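Putative phospholipase A2 (Oryza sativa, PDB 2WG9) probably catalyses the calcium-dependent hydrolysis of the 2-acyl ester of phosphoglycerides, releasing a lysophospholipid and a free fatty acid. Local coordinates at residues H63-V67 with C79-L83; C28-L34 with Q104-I109; K15-R21 with Y44-E50; R51-A55 with A93-N98; S20-E24 with R35-Y39. One frame throughout, in Å; residues are numbered along the deposited sequence. Where two conformers were deposited one is given.

Contact 1 of 5, residues H63-V67 with C79-L83. With CA (calcium ion), chain C; OCA (octanoic acid (caprylic acid)), chain D.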
# COMPACT_ATOMS: atom_id res chain seq x y z
N HIS A 63 -3.67 4.08 2.68
CA HIS A 63 -4.48 2.88 2.40
C HIS A 63 -4.61 1.98 3.62
O HIS A 63 -5.71 1.51 3.92
CB HIS A 63 -3.90 2.10 1.21
CG HIS A 63 -4.65 0.83 0.92
ND1 HIS A 63 -4.35 -0.37 1.53
CD2 HIS A 63 -5.69 0.58 0.09
CE1 HIS A 63 -5.17 -1.30 1.09
NE2 HIS A 63 -5.99 -0.75 0.21
N ASP A 64 -3.50 1.71 4.30
CA ASP A 64 -3.49 0.81 5.45
C ASP A 64 -4.41 1.30 6.56
O ASP A 64 -5.19 0.53 7.13
CB ASP A 64 -2.07 0.62 5.97
CG ASP A 64 -1.20 -0.18 5.01
OD1 ASP A 64 -1.71 -0.59 3.95
OD2 ASP A 64 -0.02 -0.40 5.31
N HIS A 65 -4.36 2.60 6.83
CA HIS A 65 -5.25 3.18 7.81
C HIS A 65 -6.71 3.19 7.35
O HIS A 65 -7.61 2.96 8.15
CB HIS A 65 -4.77 4.58 8.21
CG HIS A 65 -3.55 4.56 9.07
ND1 HIS A 65 -2.30 4.84 8.58
CD2 HIS A 65 -3.38 4.26 10.38
CE1 HIS A 65 -1.41 4.72 9.55
NE2 HIS A 65 -2.04 4.38 10.65
N CYS A 66 -6.92 3.45 6.05
CA CYS A 66 -8.27 3.44 5.48
C CYS A 66 -8.95 2.10 5.71
O CYS A 66 -10.11 2.05 6.12
CB CYS A 66 -8.25 3.78 3.98
SG CYS A 66 -9.89 3.96 3.18
N VAL A 67 -8.21 1.01 5.45
CA VAL A 67 -8.70 -0.35 5.72
C VAL A 67 -8.95 -0.54 7.23
O VAL A 67 -10.00 -1.06 7.63
CB VAL A 67 -7.72 -1.42 5.16
CG1 VAL A 67 -8.13 -2.83 5.58
CG2 VAL A 67 -7.65 -1.34 3.63
N CYS A 79 -11.16 3.02 -0.23
CA CYS A 79 -9.75 2.80 0.12
C CYS A 79 -8.93 2.45 -1.11
O CYS A 79 -7.88 3.02 -1.36
CB CYS A 79 -9.62 1.69 1.18
SG CYS A 79 -10.44 2.04 2.75
N ASN A 80 -9.44 1.51 -1.90
CA ASN A 80 -8.72 1.01 -3.07
C ASN A 80 -8.69 1.97 -4.25
O ASN A 80 -7.64 2.14 -4.88
CB ASN A 80 -9.26 -0.37 -3.45
CG ASN A 80 -8.87 -1.44 -2.44
OD1 ASN A 80 -7.74 -1.47 -1.96
ND2 ASN A 80 -9.81 -2.32 -2.12
N GLU A 81 -9.81 2.62 -4.54
CA GLU A 81 -9.86 3.65 -5.59
C GLU A 81 -8.95 4.84 -5.27
O GLU A 81 -8.27 5.35 -6.15
CB GLU A 81 -11.30 4.10 -5.86
CG GLU A 81 -12.16 3.01 -6.51
CD GLU A 81 -13.54 3.50 -6.91
OE1 GLU A 81 -14.09 2.95 -7.89
OE2 GLU A 81 -14.08 4.42 -6.26
N ASN A 82 -8.95 5.27 -4.01
CA ASN A 82 -8.04 6.34 -3.58
C ASN A 82 -6.57 5.95 -3.75
O ASN A 82 -5.75 6.78 -4.12
CB ASN A 82 -8.30 6.74 -2.12
CG ASN A 82 -9.61 7.50 -1.93
OD1 ASN A 82 -10.24 7.95 -2.89
ND2 ASN A 82 -10.01 7.67 -0.68
N LEU A 83 -6.25 4.68 -3.49
CA LEU A 83 -4.89 4.17 -3.68
C LEU A 83 -4.46 4.26 -5.15
O LEU A 83 -3.36 4.73 -5.44
CB LEU A 83 -4.73 2.74 -3.12
CG LEU A 83 -3.33 2.10 -3.18
CD1 LEU A 83 -2.25 3.01 -2.59
CD2 LEU A 83 -3.28 0.76 -2.49
CA CA C . 0.69 -2.34 4.00
C1 OCA D . -0.61 -1.16 0.93
C2 OCA D . -0.59 -1.41 -0.58
C3 OCA D . -1.70 -2.37 -1.00
C4 OCA D . -1.42 -3.82 -0.61
C5 OCA D . -0.18 -4.40 -1.31
C6 OCA D . -0.54 -5.00 -2.67
C7 OCA D . 0.40 -6.15 -3.03
C8 OCA D . 1.35 -5.74 -4.17
O1 OCA D . 0.11 -1.89 1.65
O2 OCA D . -1.34 -0.24 1.34
O HOH W 1 -0.90 -3.78 5.08
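An asparagine, Asn-80, holds the outer nitrogen of the predicted active-site histidine, where secreted phospholipases of animals use an aspartate. His-63 NE2 donates to Asn-80 OD1 over 2.9 Å with an N-H...O angle of 148°, so the direction of this bond is settled. It joins helices 55-68 and 77-88, whose axes in these segments run antiparallel (169°) at 9.6 Å. A disulfide fastens the pair one turn away: Cys-66 SG and Cys-79 SG lie 2.0 Å apart (chi3 -84°), at the point where the CA atoms of the two residues come within 5.6 Å. Leu-83 covers one face of the imidazole by a CH-pi contact, its CD2 3.9 Å from the ring centroid and 29° off the normal. Asn-80 is steadied in turn by its amide, ND2, which bonds to Tyr-74 O. The second ring nitrogen, His-63 ND1, is 3.0 Å from octanoate O2, and Asp-64 OD1 is 2.7 Å from the same O2. Asp-64 OD2 binds the calcium ion at 2.5 Å, octanoate O1 also at 2.5 Å, and Tyr-39, Gly-41 and Tyr-44 add backbone oxygens. With NE2 donating to Asn-80, ND1 faces the bound acid beside the metal, a placement consistent with the general-base role of histidine in this family.

Contact 2 of 5, residues C28-L34 with Q104-I109. With OCA (octanoic acid (caprylic acid)), chain D.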
# COMPACT_ATOMS: atom_id res chain seq x y z
N CYS A 28 10.46 -6.90 -4.75
CA CYS A 28 9.94 -5.73 -5.46
C CYS A 28 8.83 -6.02 -6.47
O CYS A 28 7.95 -5.19 -6.68
CB CYS A 28 11.09 -4.99 -6.15
SG CYS A 28 12.40 -4.48 -5.01
N THR A 29 8.88 -7.20 -7.09
CA THR A 29 7.94 -7.56 -8.15
C THR A 29 7.07 -8.77 -7.83
O THR A 29 6.28 -9.21 -8.67
CB THR A 29 8.68 -7.82 -9.49
OG1 THR A 29 9.58 -8.93 -9.33
CG2 THR A 29 9.45 -6.60 -9.92
N ILE A 30 7.20 -9.32 -6.62
CA ILE A 30 6.38 -10.45 -6.18
C ILE A 30 5.29 -9.98 -5.22
O ILE A 30 5.54 -9.74 -4.04
CB ILE A 30 7.24 -11.58 -5.54
CG1 ILE A 30 8.26 -12.11 -6.55
CG2 ILE A 30 6.34 -12.71 -5.01
CD1 ILE A 30 9.41 -12.91 -5.94
N ALA A 31 4.07 -9.84 -5.76
CA ALA A 31 2.94 -9.20 -5.08
C ALA A 31 2.65 -9.71 -3.65
O ALA A 31 2.52 -8.90 -2.73
CB ALA A 31 1.68 -9.26 -5.96
N PRO A 32 2.56 -11.05 -3.46
CA PRO A 32 2.25 -11.54 -2.10
C PRO A 32 3.37 -11.31 -1.07
O PRO A 32 3.09 -11.34 0.12
CB PRO A 32 2.02 -13.05 -2.30
CG PRO A 32 1.85 -13.24 -3.78
CD PRO A 32 2.69 -12.17 -4.41
N LEU A 33 4.60 -11.08 -1.53
CA LEU A 33 5.75 -10.95 -0.63
C LEU A 33 6.36 -9.53 -0.60
O LEU A 33 7.22 -9.24 0.22
CB LEU A 33 6.84 -11.97 -0.99
CG LEU A 33 6.52 -13.46 -0.84
CD1 LEU A 33 7.74 -14.29 -1.22
CD2 LEU A 33 6.04 -13.82 0.58
N LEU A 34 5.90 -8.68 -1.51
CA LEU A 34 6.39 -7.30 -1.63
C LEU A 34 6.44 -6.60 -0.27
O LEU A 34 5.46 -6.63 0.48
CB LEU A 34 5.49 -6.53 -2.60
CG LEU A 34 5.94 -5.21 -3.24
CD1 LEU A 34 5.30 -5.06 -4.61
CD2 LEU A 34 5.60 -4.01 -2.36
N GLN A 104 8.02 0.51 -11.46
CA GLN A 104 7.79 -0.93 -11.53
C GLN A 104 6.97 -1.45 -10.35
O GLN A 104 5.98 -2.15 -10.54
CB GLN A 104 9.12 -1.66 -11.62
CG GLN A 104 9.00 -3.15 -11.93
CD GLN A 104 10.33 -3.88 -11.90
OE1 GLN A 104 11.24 -3.53 -11.13
NE2 GLN A 104 10.45 -4.92 -12.72
N THR A 105 7.40 -1.12 -9.13
CA THR A 105 6.70 -1.56 -7.91
C THR A 105 5.28 -1.01 -7.87
O THR A 105 4.34 -1.72 -7.52
CB THR A 105 7.48 -1.18 -6.63
OG1 THR A 105 8.74 -1.87 -6.61
CG2 THR A 105 6.70 -1.56 -5.36
N ALA A 106 5.11 0.26 -8.26
CA ALA A 106 3.79 0.87 -8.28
C ALA A 106 2.85 0.13 -9.24
O ALA A 106 1.66 -0.03 -8.95
CB ALA A 106 3.88 2.34 -8.66
N SER A 107 3.40 -0.32 -10.37
CA SER A 107 2.60 -1.05 -11.36
C SER A 107 2.15 -2.41 -10.83
O SER A 107 1.03 -2.85 -11.11
CB SER A 107 3.37 -1.20 -12.68
OG SER A 107 2.58 -1.90 -13.62
N VAL A 108 3.02 -3.06 -10.05
CA VAL A 108 2.68 -4.34 -9.41
C VAL A 108 1.56 -4.15 -8.37
O VAL A 108 0.58 -4.91 -8.34
CB VAL A 108 3.94 -5.03 -8.80
CG1 VAL A 108 3.56 -6.31 -8.04
CG2 VAL A 108 4.97 -5.36 -9.90
N ILE A 109 1.69 -3.11 -7.54
CA ILE A 109 0.64 -2.78 -6.58
C ILE A 109 -0.65 -2.43 -7.32
O ILE A 109 -1.72 -2.92 -6.96
CB ILE A 109 1.07 -1.60 -5.65
CG1 ILE A 109 2.29 -2.02 -4.81
CG2 ILE A 109 -0.11 -1.16 -4.76
CD1 ILE A 109 3.09 -0.85 -4.21
C1 OCA D . -0.61 -1.16 0.93
C2 OCA D . -0.59 -1.41 -0.58
C3 OCA D . -1.70 -2.37 -1.00
C4 OCA D . -1.42 -3.82 -0.61
C5 OCA D . -0.18 -4.40 -1.31
C6 OCA D . -0.54 -5.00 -2.67
C7 OCA D . 0.40 -6.15 -3.03
C8 OCA D . 1.35 -5.74 -4.17
O1 OCA D . 0.11 -1.89 1.65
O2 OCA D . -1.34 -0.24 1.34
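The far end of the octanoate pocket lies between the loop 28-34 and the helical segment 104-109. Ala-31 O approaches octanoate C7 at 3.5 Å, and Ile-109 CA stands 3.9 Å from the terminal carbon C8, so the acyl tail ends where the two segments meet. The contact is largely apolar, burying 335 Å² in all. Val-108 is at its centre, with CG1 4.0 Å from Leu-34 CD1, 4.1 Å from Ala-31 CB and 4.0 Å from Thr-29 O. Leu-34 CD1 also touches Thr-105 CG2 at 3.8 Å and Ile-109 CG1 at 4.3 Å. At the exposed margin Thr-29 CG2 rests 3.4 Å from Gln-104 NE2. The loop is braced internally by a bond from Leu-33 N to Ile-30 O (3.0 Å), which folds it round Ala-31 and Pro-32. Helix 102-125 presents one side near its start: Val-108 points its CA-CB bond toward the loop, Ala-106 away from it. The backbones come nearest at Cys-28 and Thr-105 (CA-CA 5.8 Å), next to the disulfide from Cys-28 to Cys-100. Behind the helical segment, Ile-87 of helix 77-88 packs on Ala-106 and Ile-109, and Leu-56 of helix 55-68 on Thr-105 and Ala-106; the loop itself connects strands 24-26 and 35-37.

Contact 3 of 5, residues K15-R21 with Y44-E50. With CA (calcium ion), chain C.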
# COMPACT_ATOMS: atom_id res chain seq x y z
N LYS A 15 -0.04 -1.57 20.00
CA LYS A 15 -0.13 -0.65 18.86
C LYS A 15 1.22 -0.45 18.17
O LYS A 15 1.29 -0.37 16.94
CB LYS A 15 -0.71 0.69 19.30
CG LYS A 15 -1.38 1.47 18.18
CD LYS A 15 -1.70 2.90 18.59
CE LYS A 15 -2.78 3.50 17.69
NZ LYS A 15 -2.33 3.73 16.29
N ASP A 16 2.28 -0.35 18.97
CA ASP A 16 3.64 -0.10 18.47
C ASP A 16 4.47 -1.39 18.39
O ASP A 16 5.70 -1.34 18.36
CB ASP A 16 4.35 0.96 19.32
CG ASP A 16 3.58 2.28 19.41
OD1 ASP A 16 4.22 3.35 19.35
OD2 ASP A 16 2.33 2.25 19.54
N GLN A 17 3.78 -2.53 18.35
CA GLN A 17 4.41 -3.84 18.12
C GLN A 17 3.93 -4.44 16.79
O GLN A 17 2.81 -4.16 16.35
CB GLN A 17 4.12 -4.80 19.29
CG GLN A 17 4.80 -4.43 20.62
CD GLN A 17 4.41 -5.36 21.79
OE1 GLN A 17 3.26 -5.80 21.89
NE2 GLN A 17 5.37 -5.63 22.67
N GLY A 18 4.78 -5.24 16.14
CA GLY A 18 4.41 -5.94 14.90
C GLY A 18 4.31 -5.03 13.69
O GLY A 18 3.52 -5.28 12.78
N CYS A 19 5.12 -3.98 13.68
CA CYS A 19 5.08 -2.95 12.65
C CYS A 19 6.50 -2.51 12.27
O CYS A 19 7.45 -2.77 13.01
CB CYS A 19 4.26 -1.75 13.15
SG CYS A 19 4.77 -1.15 14.80
N SER A 20 6.62 -1.85 11.12
CA SER A 20 7.93 -1.44 10.62
C SER A 20 8.30 0.00 10.95
O SER A 20 7.45 0.89 10.92
CB SER A 20 8.00 -1.64 9.10
OG SER A 20 9.20 -1.10 8.56
N ARG A 21 9.58 0.21 11.25
CA ARG A 21 10.17 1.55 11.34
C ARG A 21 11.32 1.70 10.33
O ARG A 21 12.11 2.64 10.42
CB ARG A 21 10.70 1.81 12.76
CG ARG A 21 9.72 1.48 13.89
CD ARG A 21 10.23 1.96 15.25
NE ARG A 21 9.32 1.60 16.33
CZ ARG A 21 8.26 2.32 16.71
NH1 ARG A 21 7.50 1.90 17.71
NH2 ARG A 21 7.96 3.46 16.09
N TYR A 44 1.67 -5.77 6.18
CA TYR A 44 2.93 -5.08 6.44
C TYR A 44 2.63 -3.59 6.53
O TYR A 44 2.13 -3.00 5.57
CB TYR A 44 3.94 -5.36 5.32
CG TYR A 44 5.18 -4.52 5.44
CD1 TYR A 44 6.13 -4.79 6.44
CD2 TYR A 44 5.41 -3.44 4.59
CE1 TYR A 44 7.27 -4.02 6.57
CE2 TYR A 44 6.56 -2.66 4.72
CZ TYR A 44 7.48 -2.95 5.72
OH TYR A 44 8.60 -2.19 5.87
N SER A 45 2.92 -2.98 7.68
CA SER A 45 2.58 -1.57 7.89
C SER A 45 3.51 -0.90 8.89
O SER A 45 4.18 -1.58 9.68
CB SER A 45 1.12 -1.42 8.33
OG SER A 45 0.62 -0.13 8.01
N GLY A 46 3.55 0.43 8.85
CA GLY A 46 4.44 1.21 9.69
C GLY A 46 3.88 1.41 11.08
O GLY A 46 2.66 1.41 11.29
N CYS A 47 4.78 1.57 12.05
CA CYS A 47 4.39 1.84 13.42
C CYS A 47 3.73 3.22 13.51
O CYS A 47 4.01 4.08 12.68
CB CYS A 47 5.61 1.73 14.34
SG CYS A 47 6.34 0.05 14.39
N PRO A 48 2.82 3.42 14.48
CA PRO A 48 2.16 4.73 14.60
C PRO A 48 3.16 5.88 14.63
O PRO A 48 4.19 5.82 15.32
CB PRO A 48 1.39 4.61 15.92
CG PRO A 48 1.10 3.13 16.03
CD PRO A 48 2.33 2.46 15.49
N GLY A 49 2.88 6.90 13.83
CA GLY A 49 3.72 8.09 13.77
C GLY A 49 4.86 8.04 12.76
O GLY A 49 5.46 9.08 12.48
N GLU A 50 5.17 6.85 12.23
CA GLU A 50 6.30 6.69 11.29
C GLU A 50 6.05 7.38 9.97
O GLU A 50 5.05 7.11 9.28
CB GLU A 50 6.60 5.21 11.01
CG GLU A 50 7.22 4.43 12.17
CD GLU A 50 8.61 4.90 12.52
OE1 GLU A 50 9.39 5.23 11.61
OE2 GLU A 50 8.94 4.92 13.72
CA CA C . 0.69 -2.34 4.00
O HOH W 2 5.36 4.32 17.19
O HOH W 3 2.52 -4.79 10.24
O HOH W 4 12.07 5.39 11.81
O HOH W 1 -0.90 -3.78 5.08
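Two irregular segments, one from the N-terminal region ahead of strand 24-26 and one leading from strand 35-37 to helix 55-68, are cross-linked here by a disulfide, an isolated beta bridge and a salt bridge. Cys-19 SG and Cys-47 SG bond at 2.0 Å (chi3 97°). At the bridge, Ser-20 N donates to Ser-45 O (2.8 Å, 168°) and Cys-47 N to Ser-20 O (3.0 Å, 159°), bringing Ser-20 and Gly-46 to a CA-CA distance of 4.5 Å. Ser-20 OG donates a hydrogen bond to Tyr-44 OH at 3.0 Å, and that phenol also bonds to Gly-37 O. The segment 44-50 carries part of the calcium site of secreted phospholipases A2: Tyr-44 O binds the ion at 2.2 Å, and Ser-45 OG bonds to Asp-64 OD2, another ligand of the metal. Beyond it a type II turn, Cys-47 to Glu-50, brings Glu-50 back to the N-terminal segment. Arg-21 NH2 pairs with Glu-50 OE2 at 3.0 Å (155°), while Glu-50 OE1 binds Lys-38 NZ; the guanidinium lays one face over Cys-47 CB. Water 2 accepts from Arg-21 NH2 (3.0 Å) and donates to Asp-16 OD1 (2.6 Å) and Pro-48 O (2.7 Å).

Contact 4 of 5, residues R51-A55 with A93-N98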
# COMPACT_ATOMS: atom_id res chain seq x y z
N ARG A 51 6.97 8.27 9.60
CA ARG A 51 6.88 8.98 8.33
C ARG A 51 7.10 7.99 7.18
O ARG A 51 7.98 7.14 7.27
CB ARG A 51 7.91 10.10 8.26
CG ARG A 51 7.57 11.16 7.24
CD ARG A 51 8.76 11.96 6.78
NE ARG A 51 8.40 12.72 5.58
CZ ARG A 51 9.23 13.51 4.90
NH1 ARG A 51 8.79 14.14 3.83
NH2 ARG A 51 10.48 13.68 5.30
N PRO A 52 6.29 8.10 6.09
CA PRO A 52 6.55 7.22 4.95
C PRO A 52 7.87 7.57 4.30
O PRO A 52 8.41 8.65 4.51
CB PRO A 52 5.40 7.54 3.98
CG PRO A 52 4.41 8.30 4.76
CD PRO A 52 5.15 9.00 5.85
N CYS A 53 8.38 6.64 3.49
CA CYS A 53 9.73 6.73 2.95
C CYS A 53 9.82 7.49 1.64
O CYS A 53 10.89 7.97 1.27
CB CYS A 53 10.29 5.31 2.78
SG CYS A 53 10.33 4.39 4.30
N ASP A 54 8.69 7.57 0.94
CA ASP A 54 8.57 8.34 -0.30
C ASP A 54 7.09 8.49 -0.62
O ASP A 54 6.24 8.15 0.23
CB ASP A 54 9.35 7.70 -1.47
CG ASP A 54 8.82 6.32 -1.88
OD1 ASP A 54 7.83 5.81 -1.31
OD2 ASP A 54 9.42 5.74 -2.81
N ALA A 55 6.78 9.02 -1.81
CA ALA A 55 5.39 9.27 -2.23
C ALA A 55 4.57 7.99 -2.34
O ALA A 55 3.41 7.95 -1.92
CB ALA A 55 5.37 10.03 -3.56
N ALA A 93 11.90 12.18 -5.29
CA ALA A 93 12.97 11.30 -4.85
C ALA A 93 12.41 10.12 -4.08
O ALA A 93 11.41 10.25 -3.37
CB ALA A 93 13.97 12.06 -3.99
N THR A 94 13.06 8.97 -4.21
CA THR A 94 12.77 7.86 -3.33
C THR A 94 13.81 7.85 -2.22
O THR A 94 14.72 8.69 -2.20
CB THR A 94 12.70 6.51 -4.10
OG1 THR A 94 12.20 5.49 -3.22
CG2 THR A 94 14.07 6.11 -4.64
N PHE A 95 13.67 6.92 -1.28
CA PHE A 95 14.58 6.81 -0.16
C PHE A 95 15.92 6.20 -0.59
O PHE A 95 15.97 5.40 -1.53
CB PHE A 95 13.94 6.02 0.99
CG PHE A 95 13.38 4.68 0.57
CD1 PHE A 95 12.10 4.59 0.00
CD2 PHE A 95 14.11 3.52 0.76
CE1 PHE A 95 11.58 3.37 -0.37
CE2 PHE A 95 13.60 2.28 0.40
CZ PHE A 95 12.33 2.20 -0.18
N PRO A 96 17.02 6.62 0.07
CA PRO A 96 18.30 6.01 -0.24
C PRO A 96 18.32 4.54 0.14
O PRO A 96 17.75 4.16 1.17
CB PRO A 96 19.30 6.81 0.61
CG PRO A 96 18.50 7.57 1.59
CD PRO A 96 17.12 7.71 1.07
N GLY A 97 18.96 3.73 -0.68
CA GLY A 97 19.01 2.30 -0.43
C GLY A 97 17.80 1.53 -0.94
O GLY A 97 17.66 0.34 -0.66
N ASN A 98 16.93 2.21 -1.68
CA ASN A 98 15.77 1.56 -2.31
C ASN A 98 16.24 0.64 -3.44
O ASN A 98 16.66 1.10 -4.50
CB ASN A 98 14.79 2.61 -2.85
CG ASN A 98 13.48 2.01 -3.31
OD1 ASN A 98 13.25 0.80 -3.22
ND2 ASN A 98 12.59 2.86 -3.79
O HOH W 5 8.79 10.58 -3.50
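Neither segment is regular strand, yet their backbones pass each other in opposite directions: the CA atoms of Asp-54 and Thr-94 are 5.2 Å apart and those of Cys-53 and Phe-95 5.8 Å. Residues 93-98 then reverse through a type II turn from Phe-95 to Asn-98, with Gly-97 at phi/psi 84/8 and a weak closing bond from Asn-98 N to Phe-95 O (3.3 Å). No backbone atoms pair directly; water 5 links them instead, accepting from Ala-55 N (3.1 Å) and donating to Ala-93 O (2.6 Å). Among the side chains, Thr-94 OG1 donates to Asp-54 OD2 at 2.8 Å and accepts from Asn-98 ND2 at 2.7 Å (140°), a short relay that ties the turn to the aspartate. The strongest polar partner of Asp-54 OD2 is Tyr-36 OH, outside the two segments, while Asp-54 OD1 accepts from Asp-57 N, making Asp-54 the N-cap of helix 55-68. Next to this polar group Cys-53 CB packs 3.4 Å from Phe-95 CD1, and Cys-53 SG lies 4.9 Å from the ring centroid, a sulfur-aromatic contact. The sulfur is also joined to Cys-23, so the phenylalanine abuts a disulfide leading to strand 24-26. The contact thus sets the start of helix 55-68 against the loop that runs from helix 77-88 to helix 102-125, with Tyr-36 of strand 35-37 alongside.

Contact 5 of 5, residues S20-E24 with R35-Y39. With CA (calcium ion), chain C.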
# COMPACT_ATOMS: atom_id res chain seq x y z
N SER A 20 6.62 -1.85 11.12
CA SER A 20 7.93 -1.44 10.62
C SER A 20 8.30 0.00 10.95
O SER A 20 7.45 0.89 10.92
CB SER A 20 8.00 -1.64 9.10
OG SER A 20 9.20 -1.10 8.56
N ARG A 21 9.58 0.21 11.25
CA ARG A 21 10.17 1.55 11.34
C ARG A 21 11.32 1.70 10.33
O ARG A 21 12.11 2.64 10.42
CB ARG A 21 10.70 1.81 12.76
CG ARG A 21 9.72 1.48 13.89
CD ARG A 21 10.23 1.96 15.25
NE ARG A 21 9.32 1.60 16.33
CZ ARG A 21 8.26 2.32 16.71
NH1 ARG A 21 7.50 1.90 17.71
NH2 ARG A 21 7.96 3.46 16.09
N THR A 22 11.37 0.79 9.36
CA THR A 22 12.47 0.74 8.39
C THR A 22 11.95 0.76 6.95
O THR A 22 10.96 0.12 6.63
CB THR A 22 13.39 -0.51 8.62
OG1 THR A 22 14.13 -0.80 7.43
CG2 THR A 22 12.59 -1.72 8.99
N CYS A 23 12.64 1.51 6.09
CA CYS A 23 12.30 1.58 4.68
C CYS A 23 12.81 0.33 3.97
O CYS A 23 14.01 0.22 3.68
CB CYS A 23 12.88 2.84 4.04
SG CYS A 23 12.29 4.37 4.81
N GLU A 24 11.90 -0.60 3.69
CA GLU A 24 12.24 -1.86 3.04
C GLU A 24 12.18 -1.80 1.51
O GLU A 24 11.58 -0.89 0.93
CB GLU A 24 11.33 -2.99 3.57
CG GLU A 24 11.54 -3.33 5.05
CD GLU A 24 12.96 -3.76 5.37
OE1 GLU A 24 13.55 -4.50 4.57
OE2 GLU A 24 13.49 -3.37 6.43
N ARG A 35 7.57 -5.98 0.04
CA ARG A 35 7.69 -5.07 1.18
C ARG A 35 8.51 -3.86 0.75
O ARG A 35 9.70 -3.99 0.45
CB ARG A 35 8.31 -5.74 2.40
CG ARG A 35 7.39 -6.73 3.06
CD ARG A 35 7.96 -7.27 4.33
NE ARG A 35 6.99 -8.14 4.99
CZ ARG A 35 7.28 -8.94 6.02
NH1 ARG A 35 8.51 -8.98 6.52
NH2 ARG A 35 6.32 -9.69 6.54
N TYR A 36 7.86 -2.70 0.72
CA TYR A 36 8.44 -1.48 0.17
C TYR A 36 8.12 -0.34 1.12
O TYR A 36 6.96 -0.15 1.51
CB TYR A 36 7.82 -1.24 -1.22
CG TYR A 36 8.25 0.01 -1.94
CD1 TYR A 36 9.09 -0.05 -3.06
CD2 TYR A 36 7.78 1.27 -1.54
CE1 TYR A 36 9.46 1.10 -3.74
CE2 TYR A 36 8.15 2.42 -2.21
CZ TYR A 36 8.99 2.34 -3.31
OH TYR A 36 9.35 3.49 -3.97
N GLY A 37 9.16 0.42 1.48
CA GLY A 37 9.02 1.49 2.47
C GLY A 37 8.63 0.89 3.80
O GLY A 37 9.04 -0.23 4.12
N LYS A 38 7.84 1.64 4.58
CA LYS A 38 7.36 1.17 5.88
C LYS A 38 5.93 0.64 5.78
O LYS A 38 5.44 -0.01 6.72
CB LYS A 38 7.42 2.30 6.93
CG LYS A 38 8.81 2.78 7.31
CD LYS A 38 8.72 4.10 8.09
CE LYS A 38 10.08 4.74 8.31
NZ LYS A 38 9.96 6.03 9.10
N TYR A 39 5.26 0.90 4.65
CA TYR A 39 3.81 0.68 4.52
C TYR A 39 3.34 -0.21 3.36
O TYR A 39 2.28 -0.84 3.46
CB TYR A 39 3.06 2.03 4.46
CG TYR A 39 3.14 2.85 5.73
CD1 TYR A 39 4.13 3.83 5.90
CD2 TYR A 39 2.23 2.65 6.77
CE1 TYR A 39 4.21 4.59 7.08
CE2 TYR A 39 2.31 3.40 7.96
CZ TYR A 39 3.30 4.36 8.10
OH TYR A 39 3.37 5.10 9.27
CA CA C . 0.69 -2.34 4.00
O HOH W 4 12.07 5.39 11.81
O HOH W 1 -0.90 -3.78 5.08
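Both backbone polar groups of Glu-24 are satisfied by Gly-37. Glu-24 N donates to Gly-37 O (2.9 Å, 170°), and Gly-37 N returns a bond to Glu-24 O (2.8 Å, 148°), which defines an antiparallel hydrogen-bonded pair. Glu-24 O takes a CA-H...O contact as well, from Tyr-36 CA at 3.3 Å, and Gly-37 O a second donor, Tyr-44 OH. Thr-22 O, 3.2 Å from Gly-37 O, makes no bond there, both being acceptors. Within the segment 20-24 the side chains serve the backbone and one another. Ser-20 OG accepts from Thr-22 N (3.0 Å, 163°), an ST turn, and Thr-22 OG1 donates to Glu-24 OE2 at 2.8 Å. Arg-21 O accepts a hydrogen bond from water 4 (3.1 Å), which Lys-38 NZ reaches only weakly at 3.5 Å. The main partners of that ammonium are Glu-50 OE1, in a salt bridge, and Arg-51 O; Lys-38 CG passes 3.5 Å from Thr-22 O. Lys-38 N bonds to Asp-57 OD2. Arg-21 NH2 is taken by Glu-50 OE2 in a salt bridge, and Tyr-36 OH by Asp-54 OD2. Tyr-39 OH bonds to Glu-50 O, and Tyr-39 O binds calcium at 2.3 Å. The strand pair leads, through Lys-38, into the calcium-binding loop of secreted phospholipases A2, where Tyr-39, Gly-41 and Tyr-44 give backbone oxygens to the ion and Asp-64 adds its carboxylate.

Overall arrangement
From the N terminus, residues 15-21 are closed against 44-50 by contact 3, and within that loop contact 5, sharing Ser-20 and Arg-21, closes the shorter one from 20-24 to 35-39. Contact 2 starts inside both loops, at 28-34, but reaches forward to helix 102-125, so it crosses each. It encloses contact 4, which joins the start of helix 55-68 to the loop before the last helix, and contact 4 encloses contact 1, between helices 55-68 and 77-88. Contacts 1, 3 and 5 converge on the calcium ion, contacts 1 and 2 on octanoate, and the Cys-23 to Cys-53 disulfide couples contacts 4 and 5.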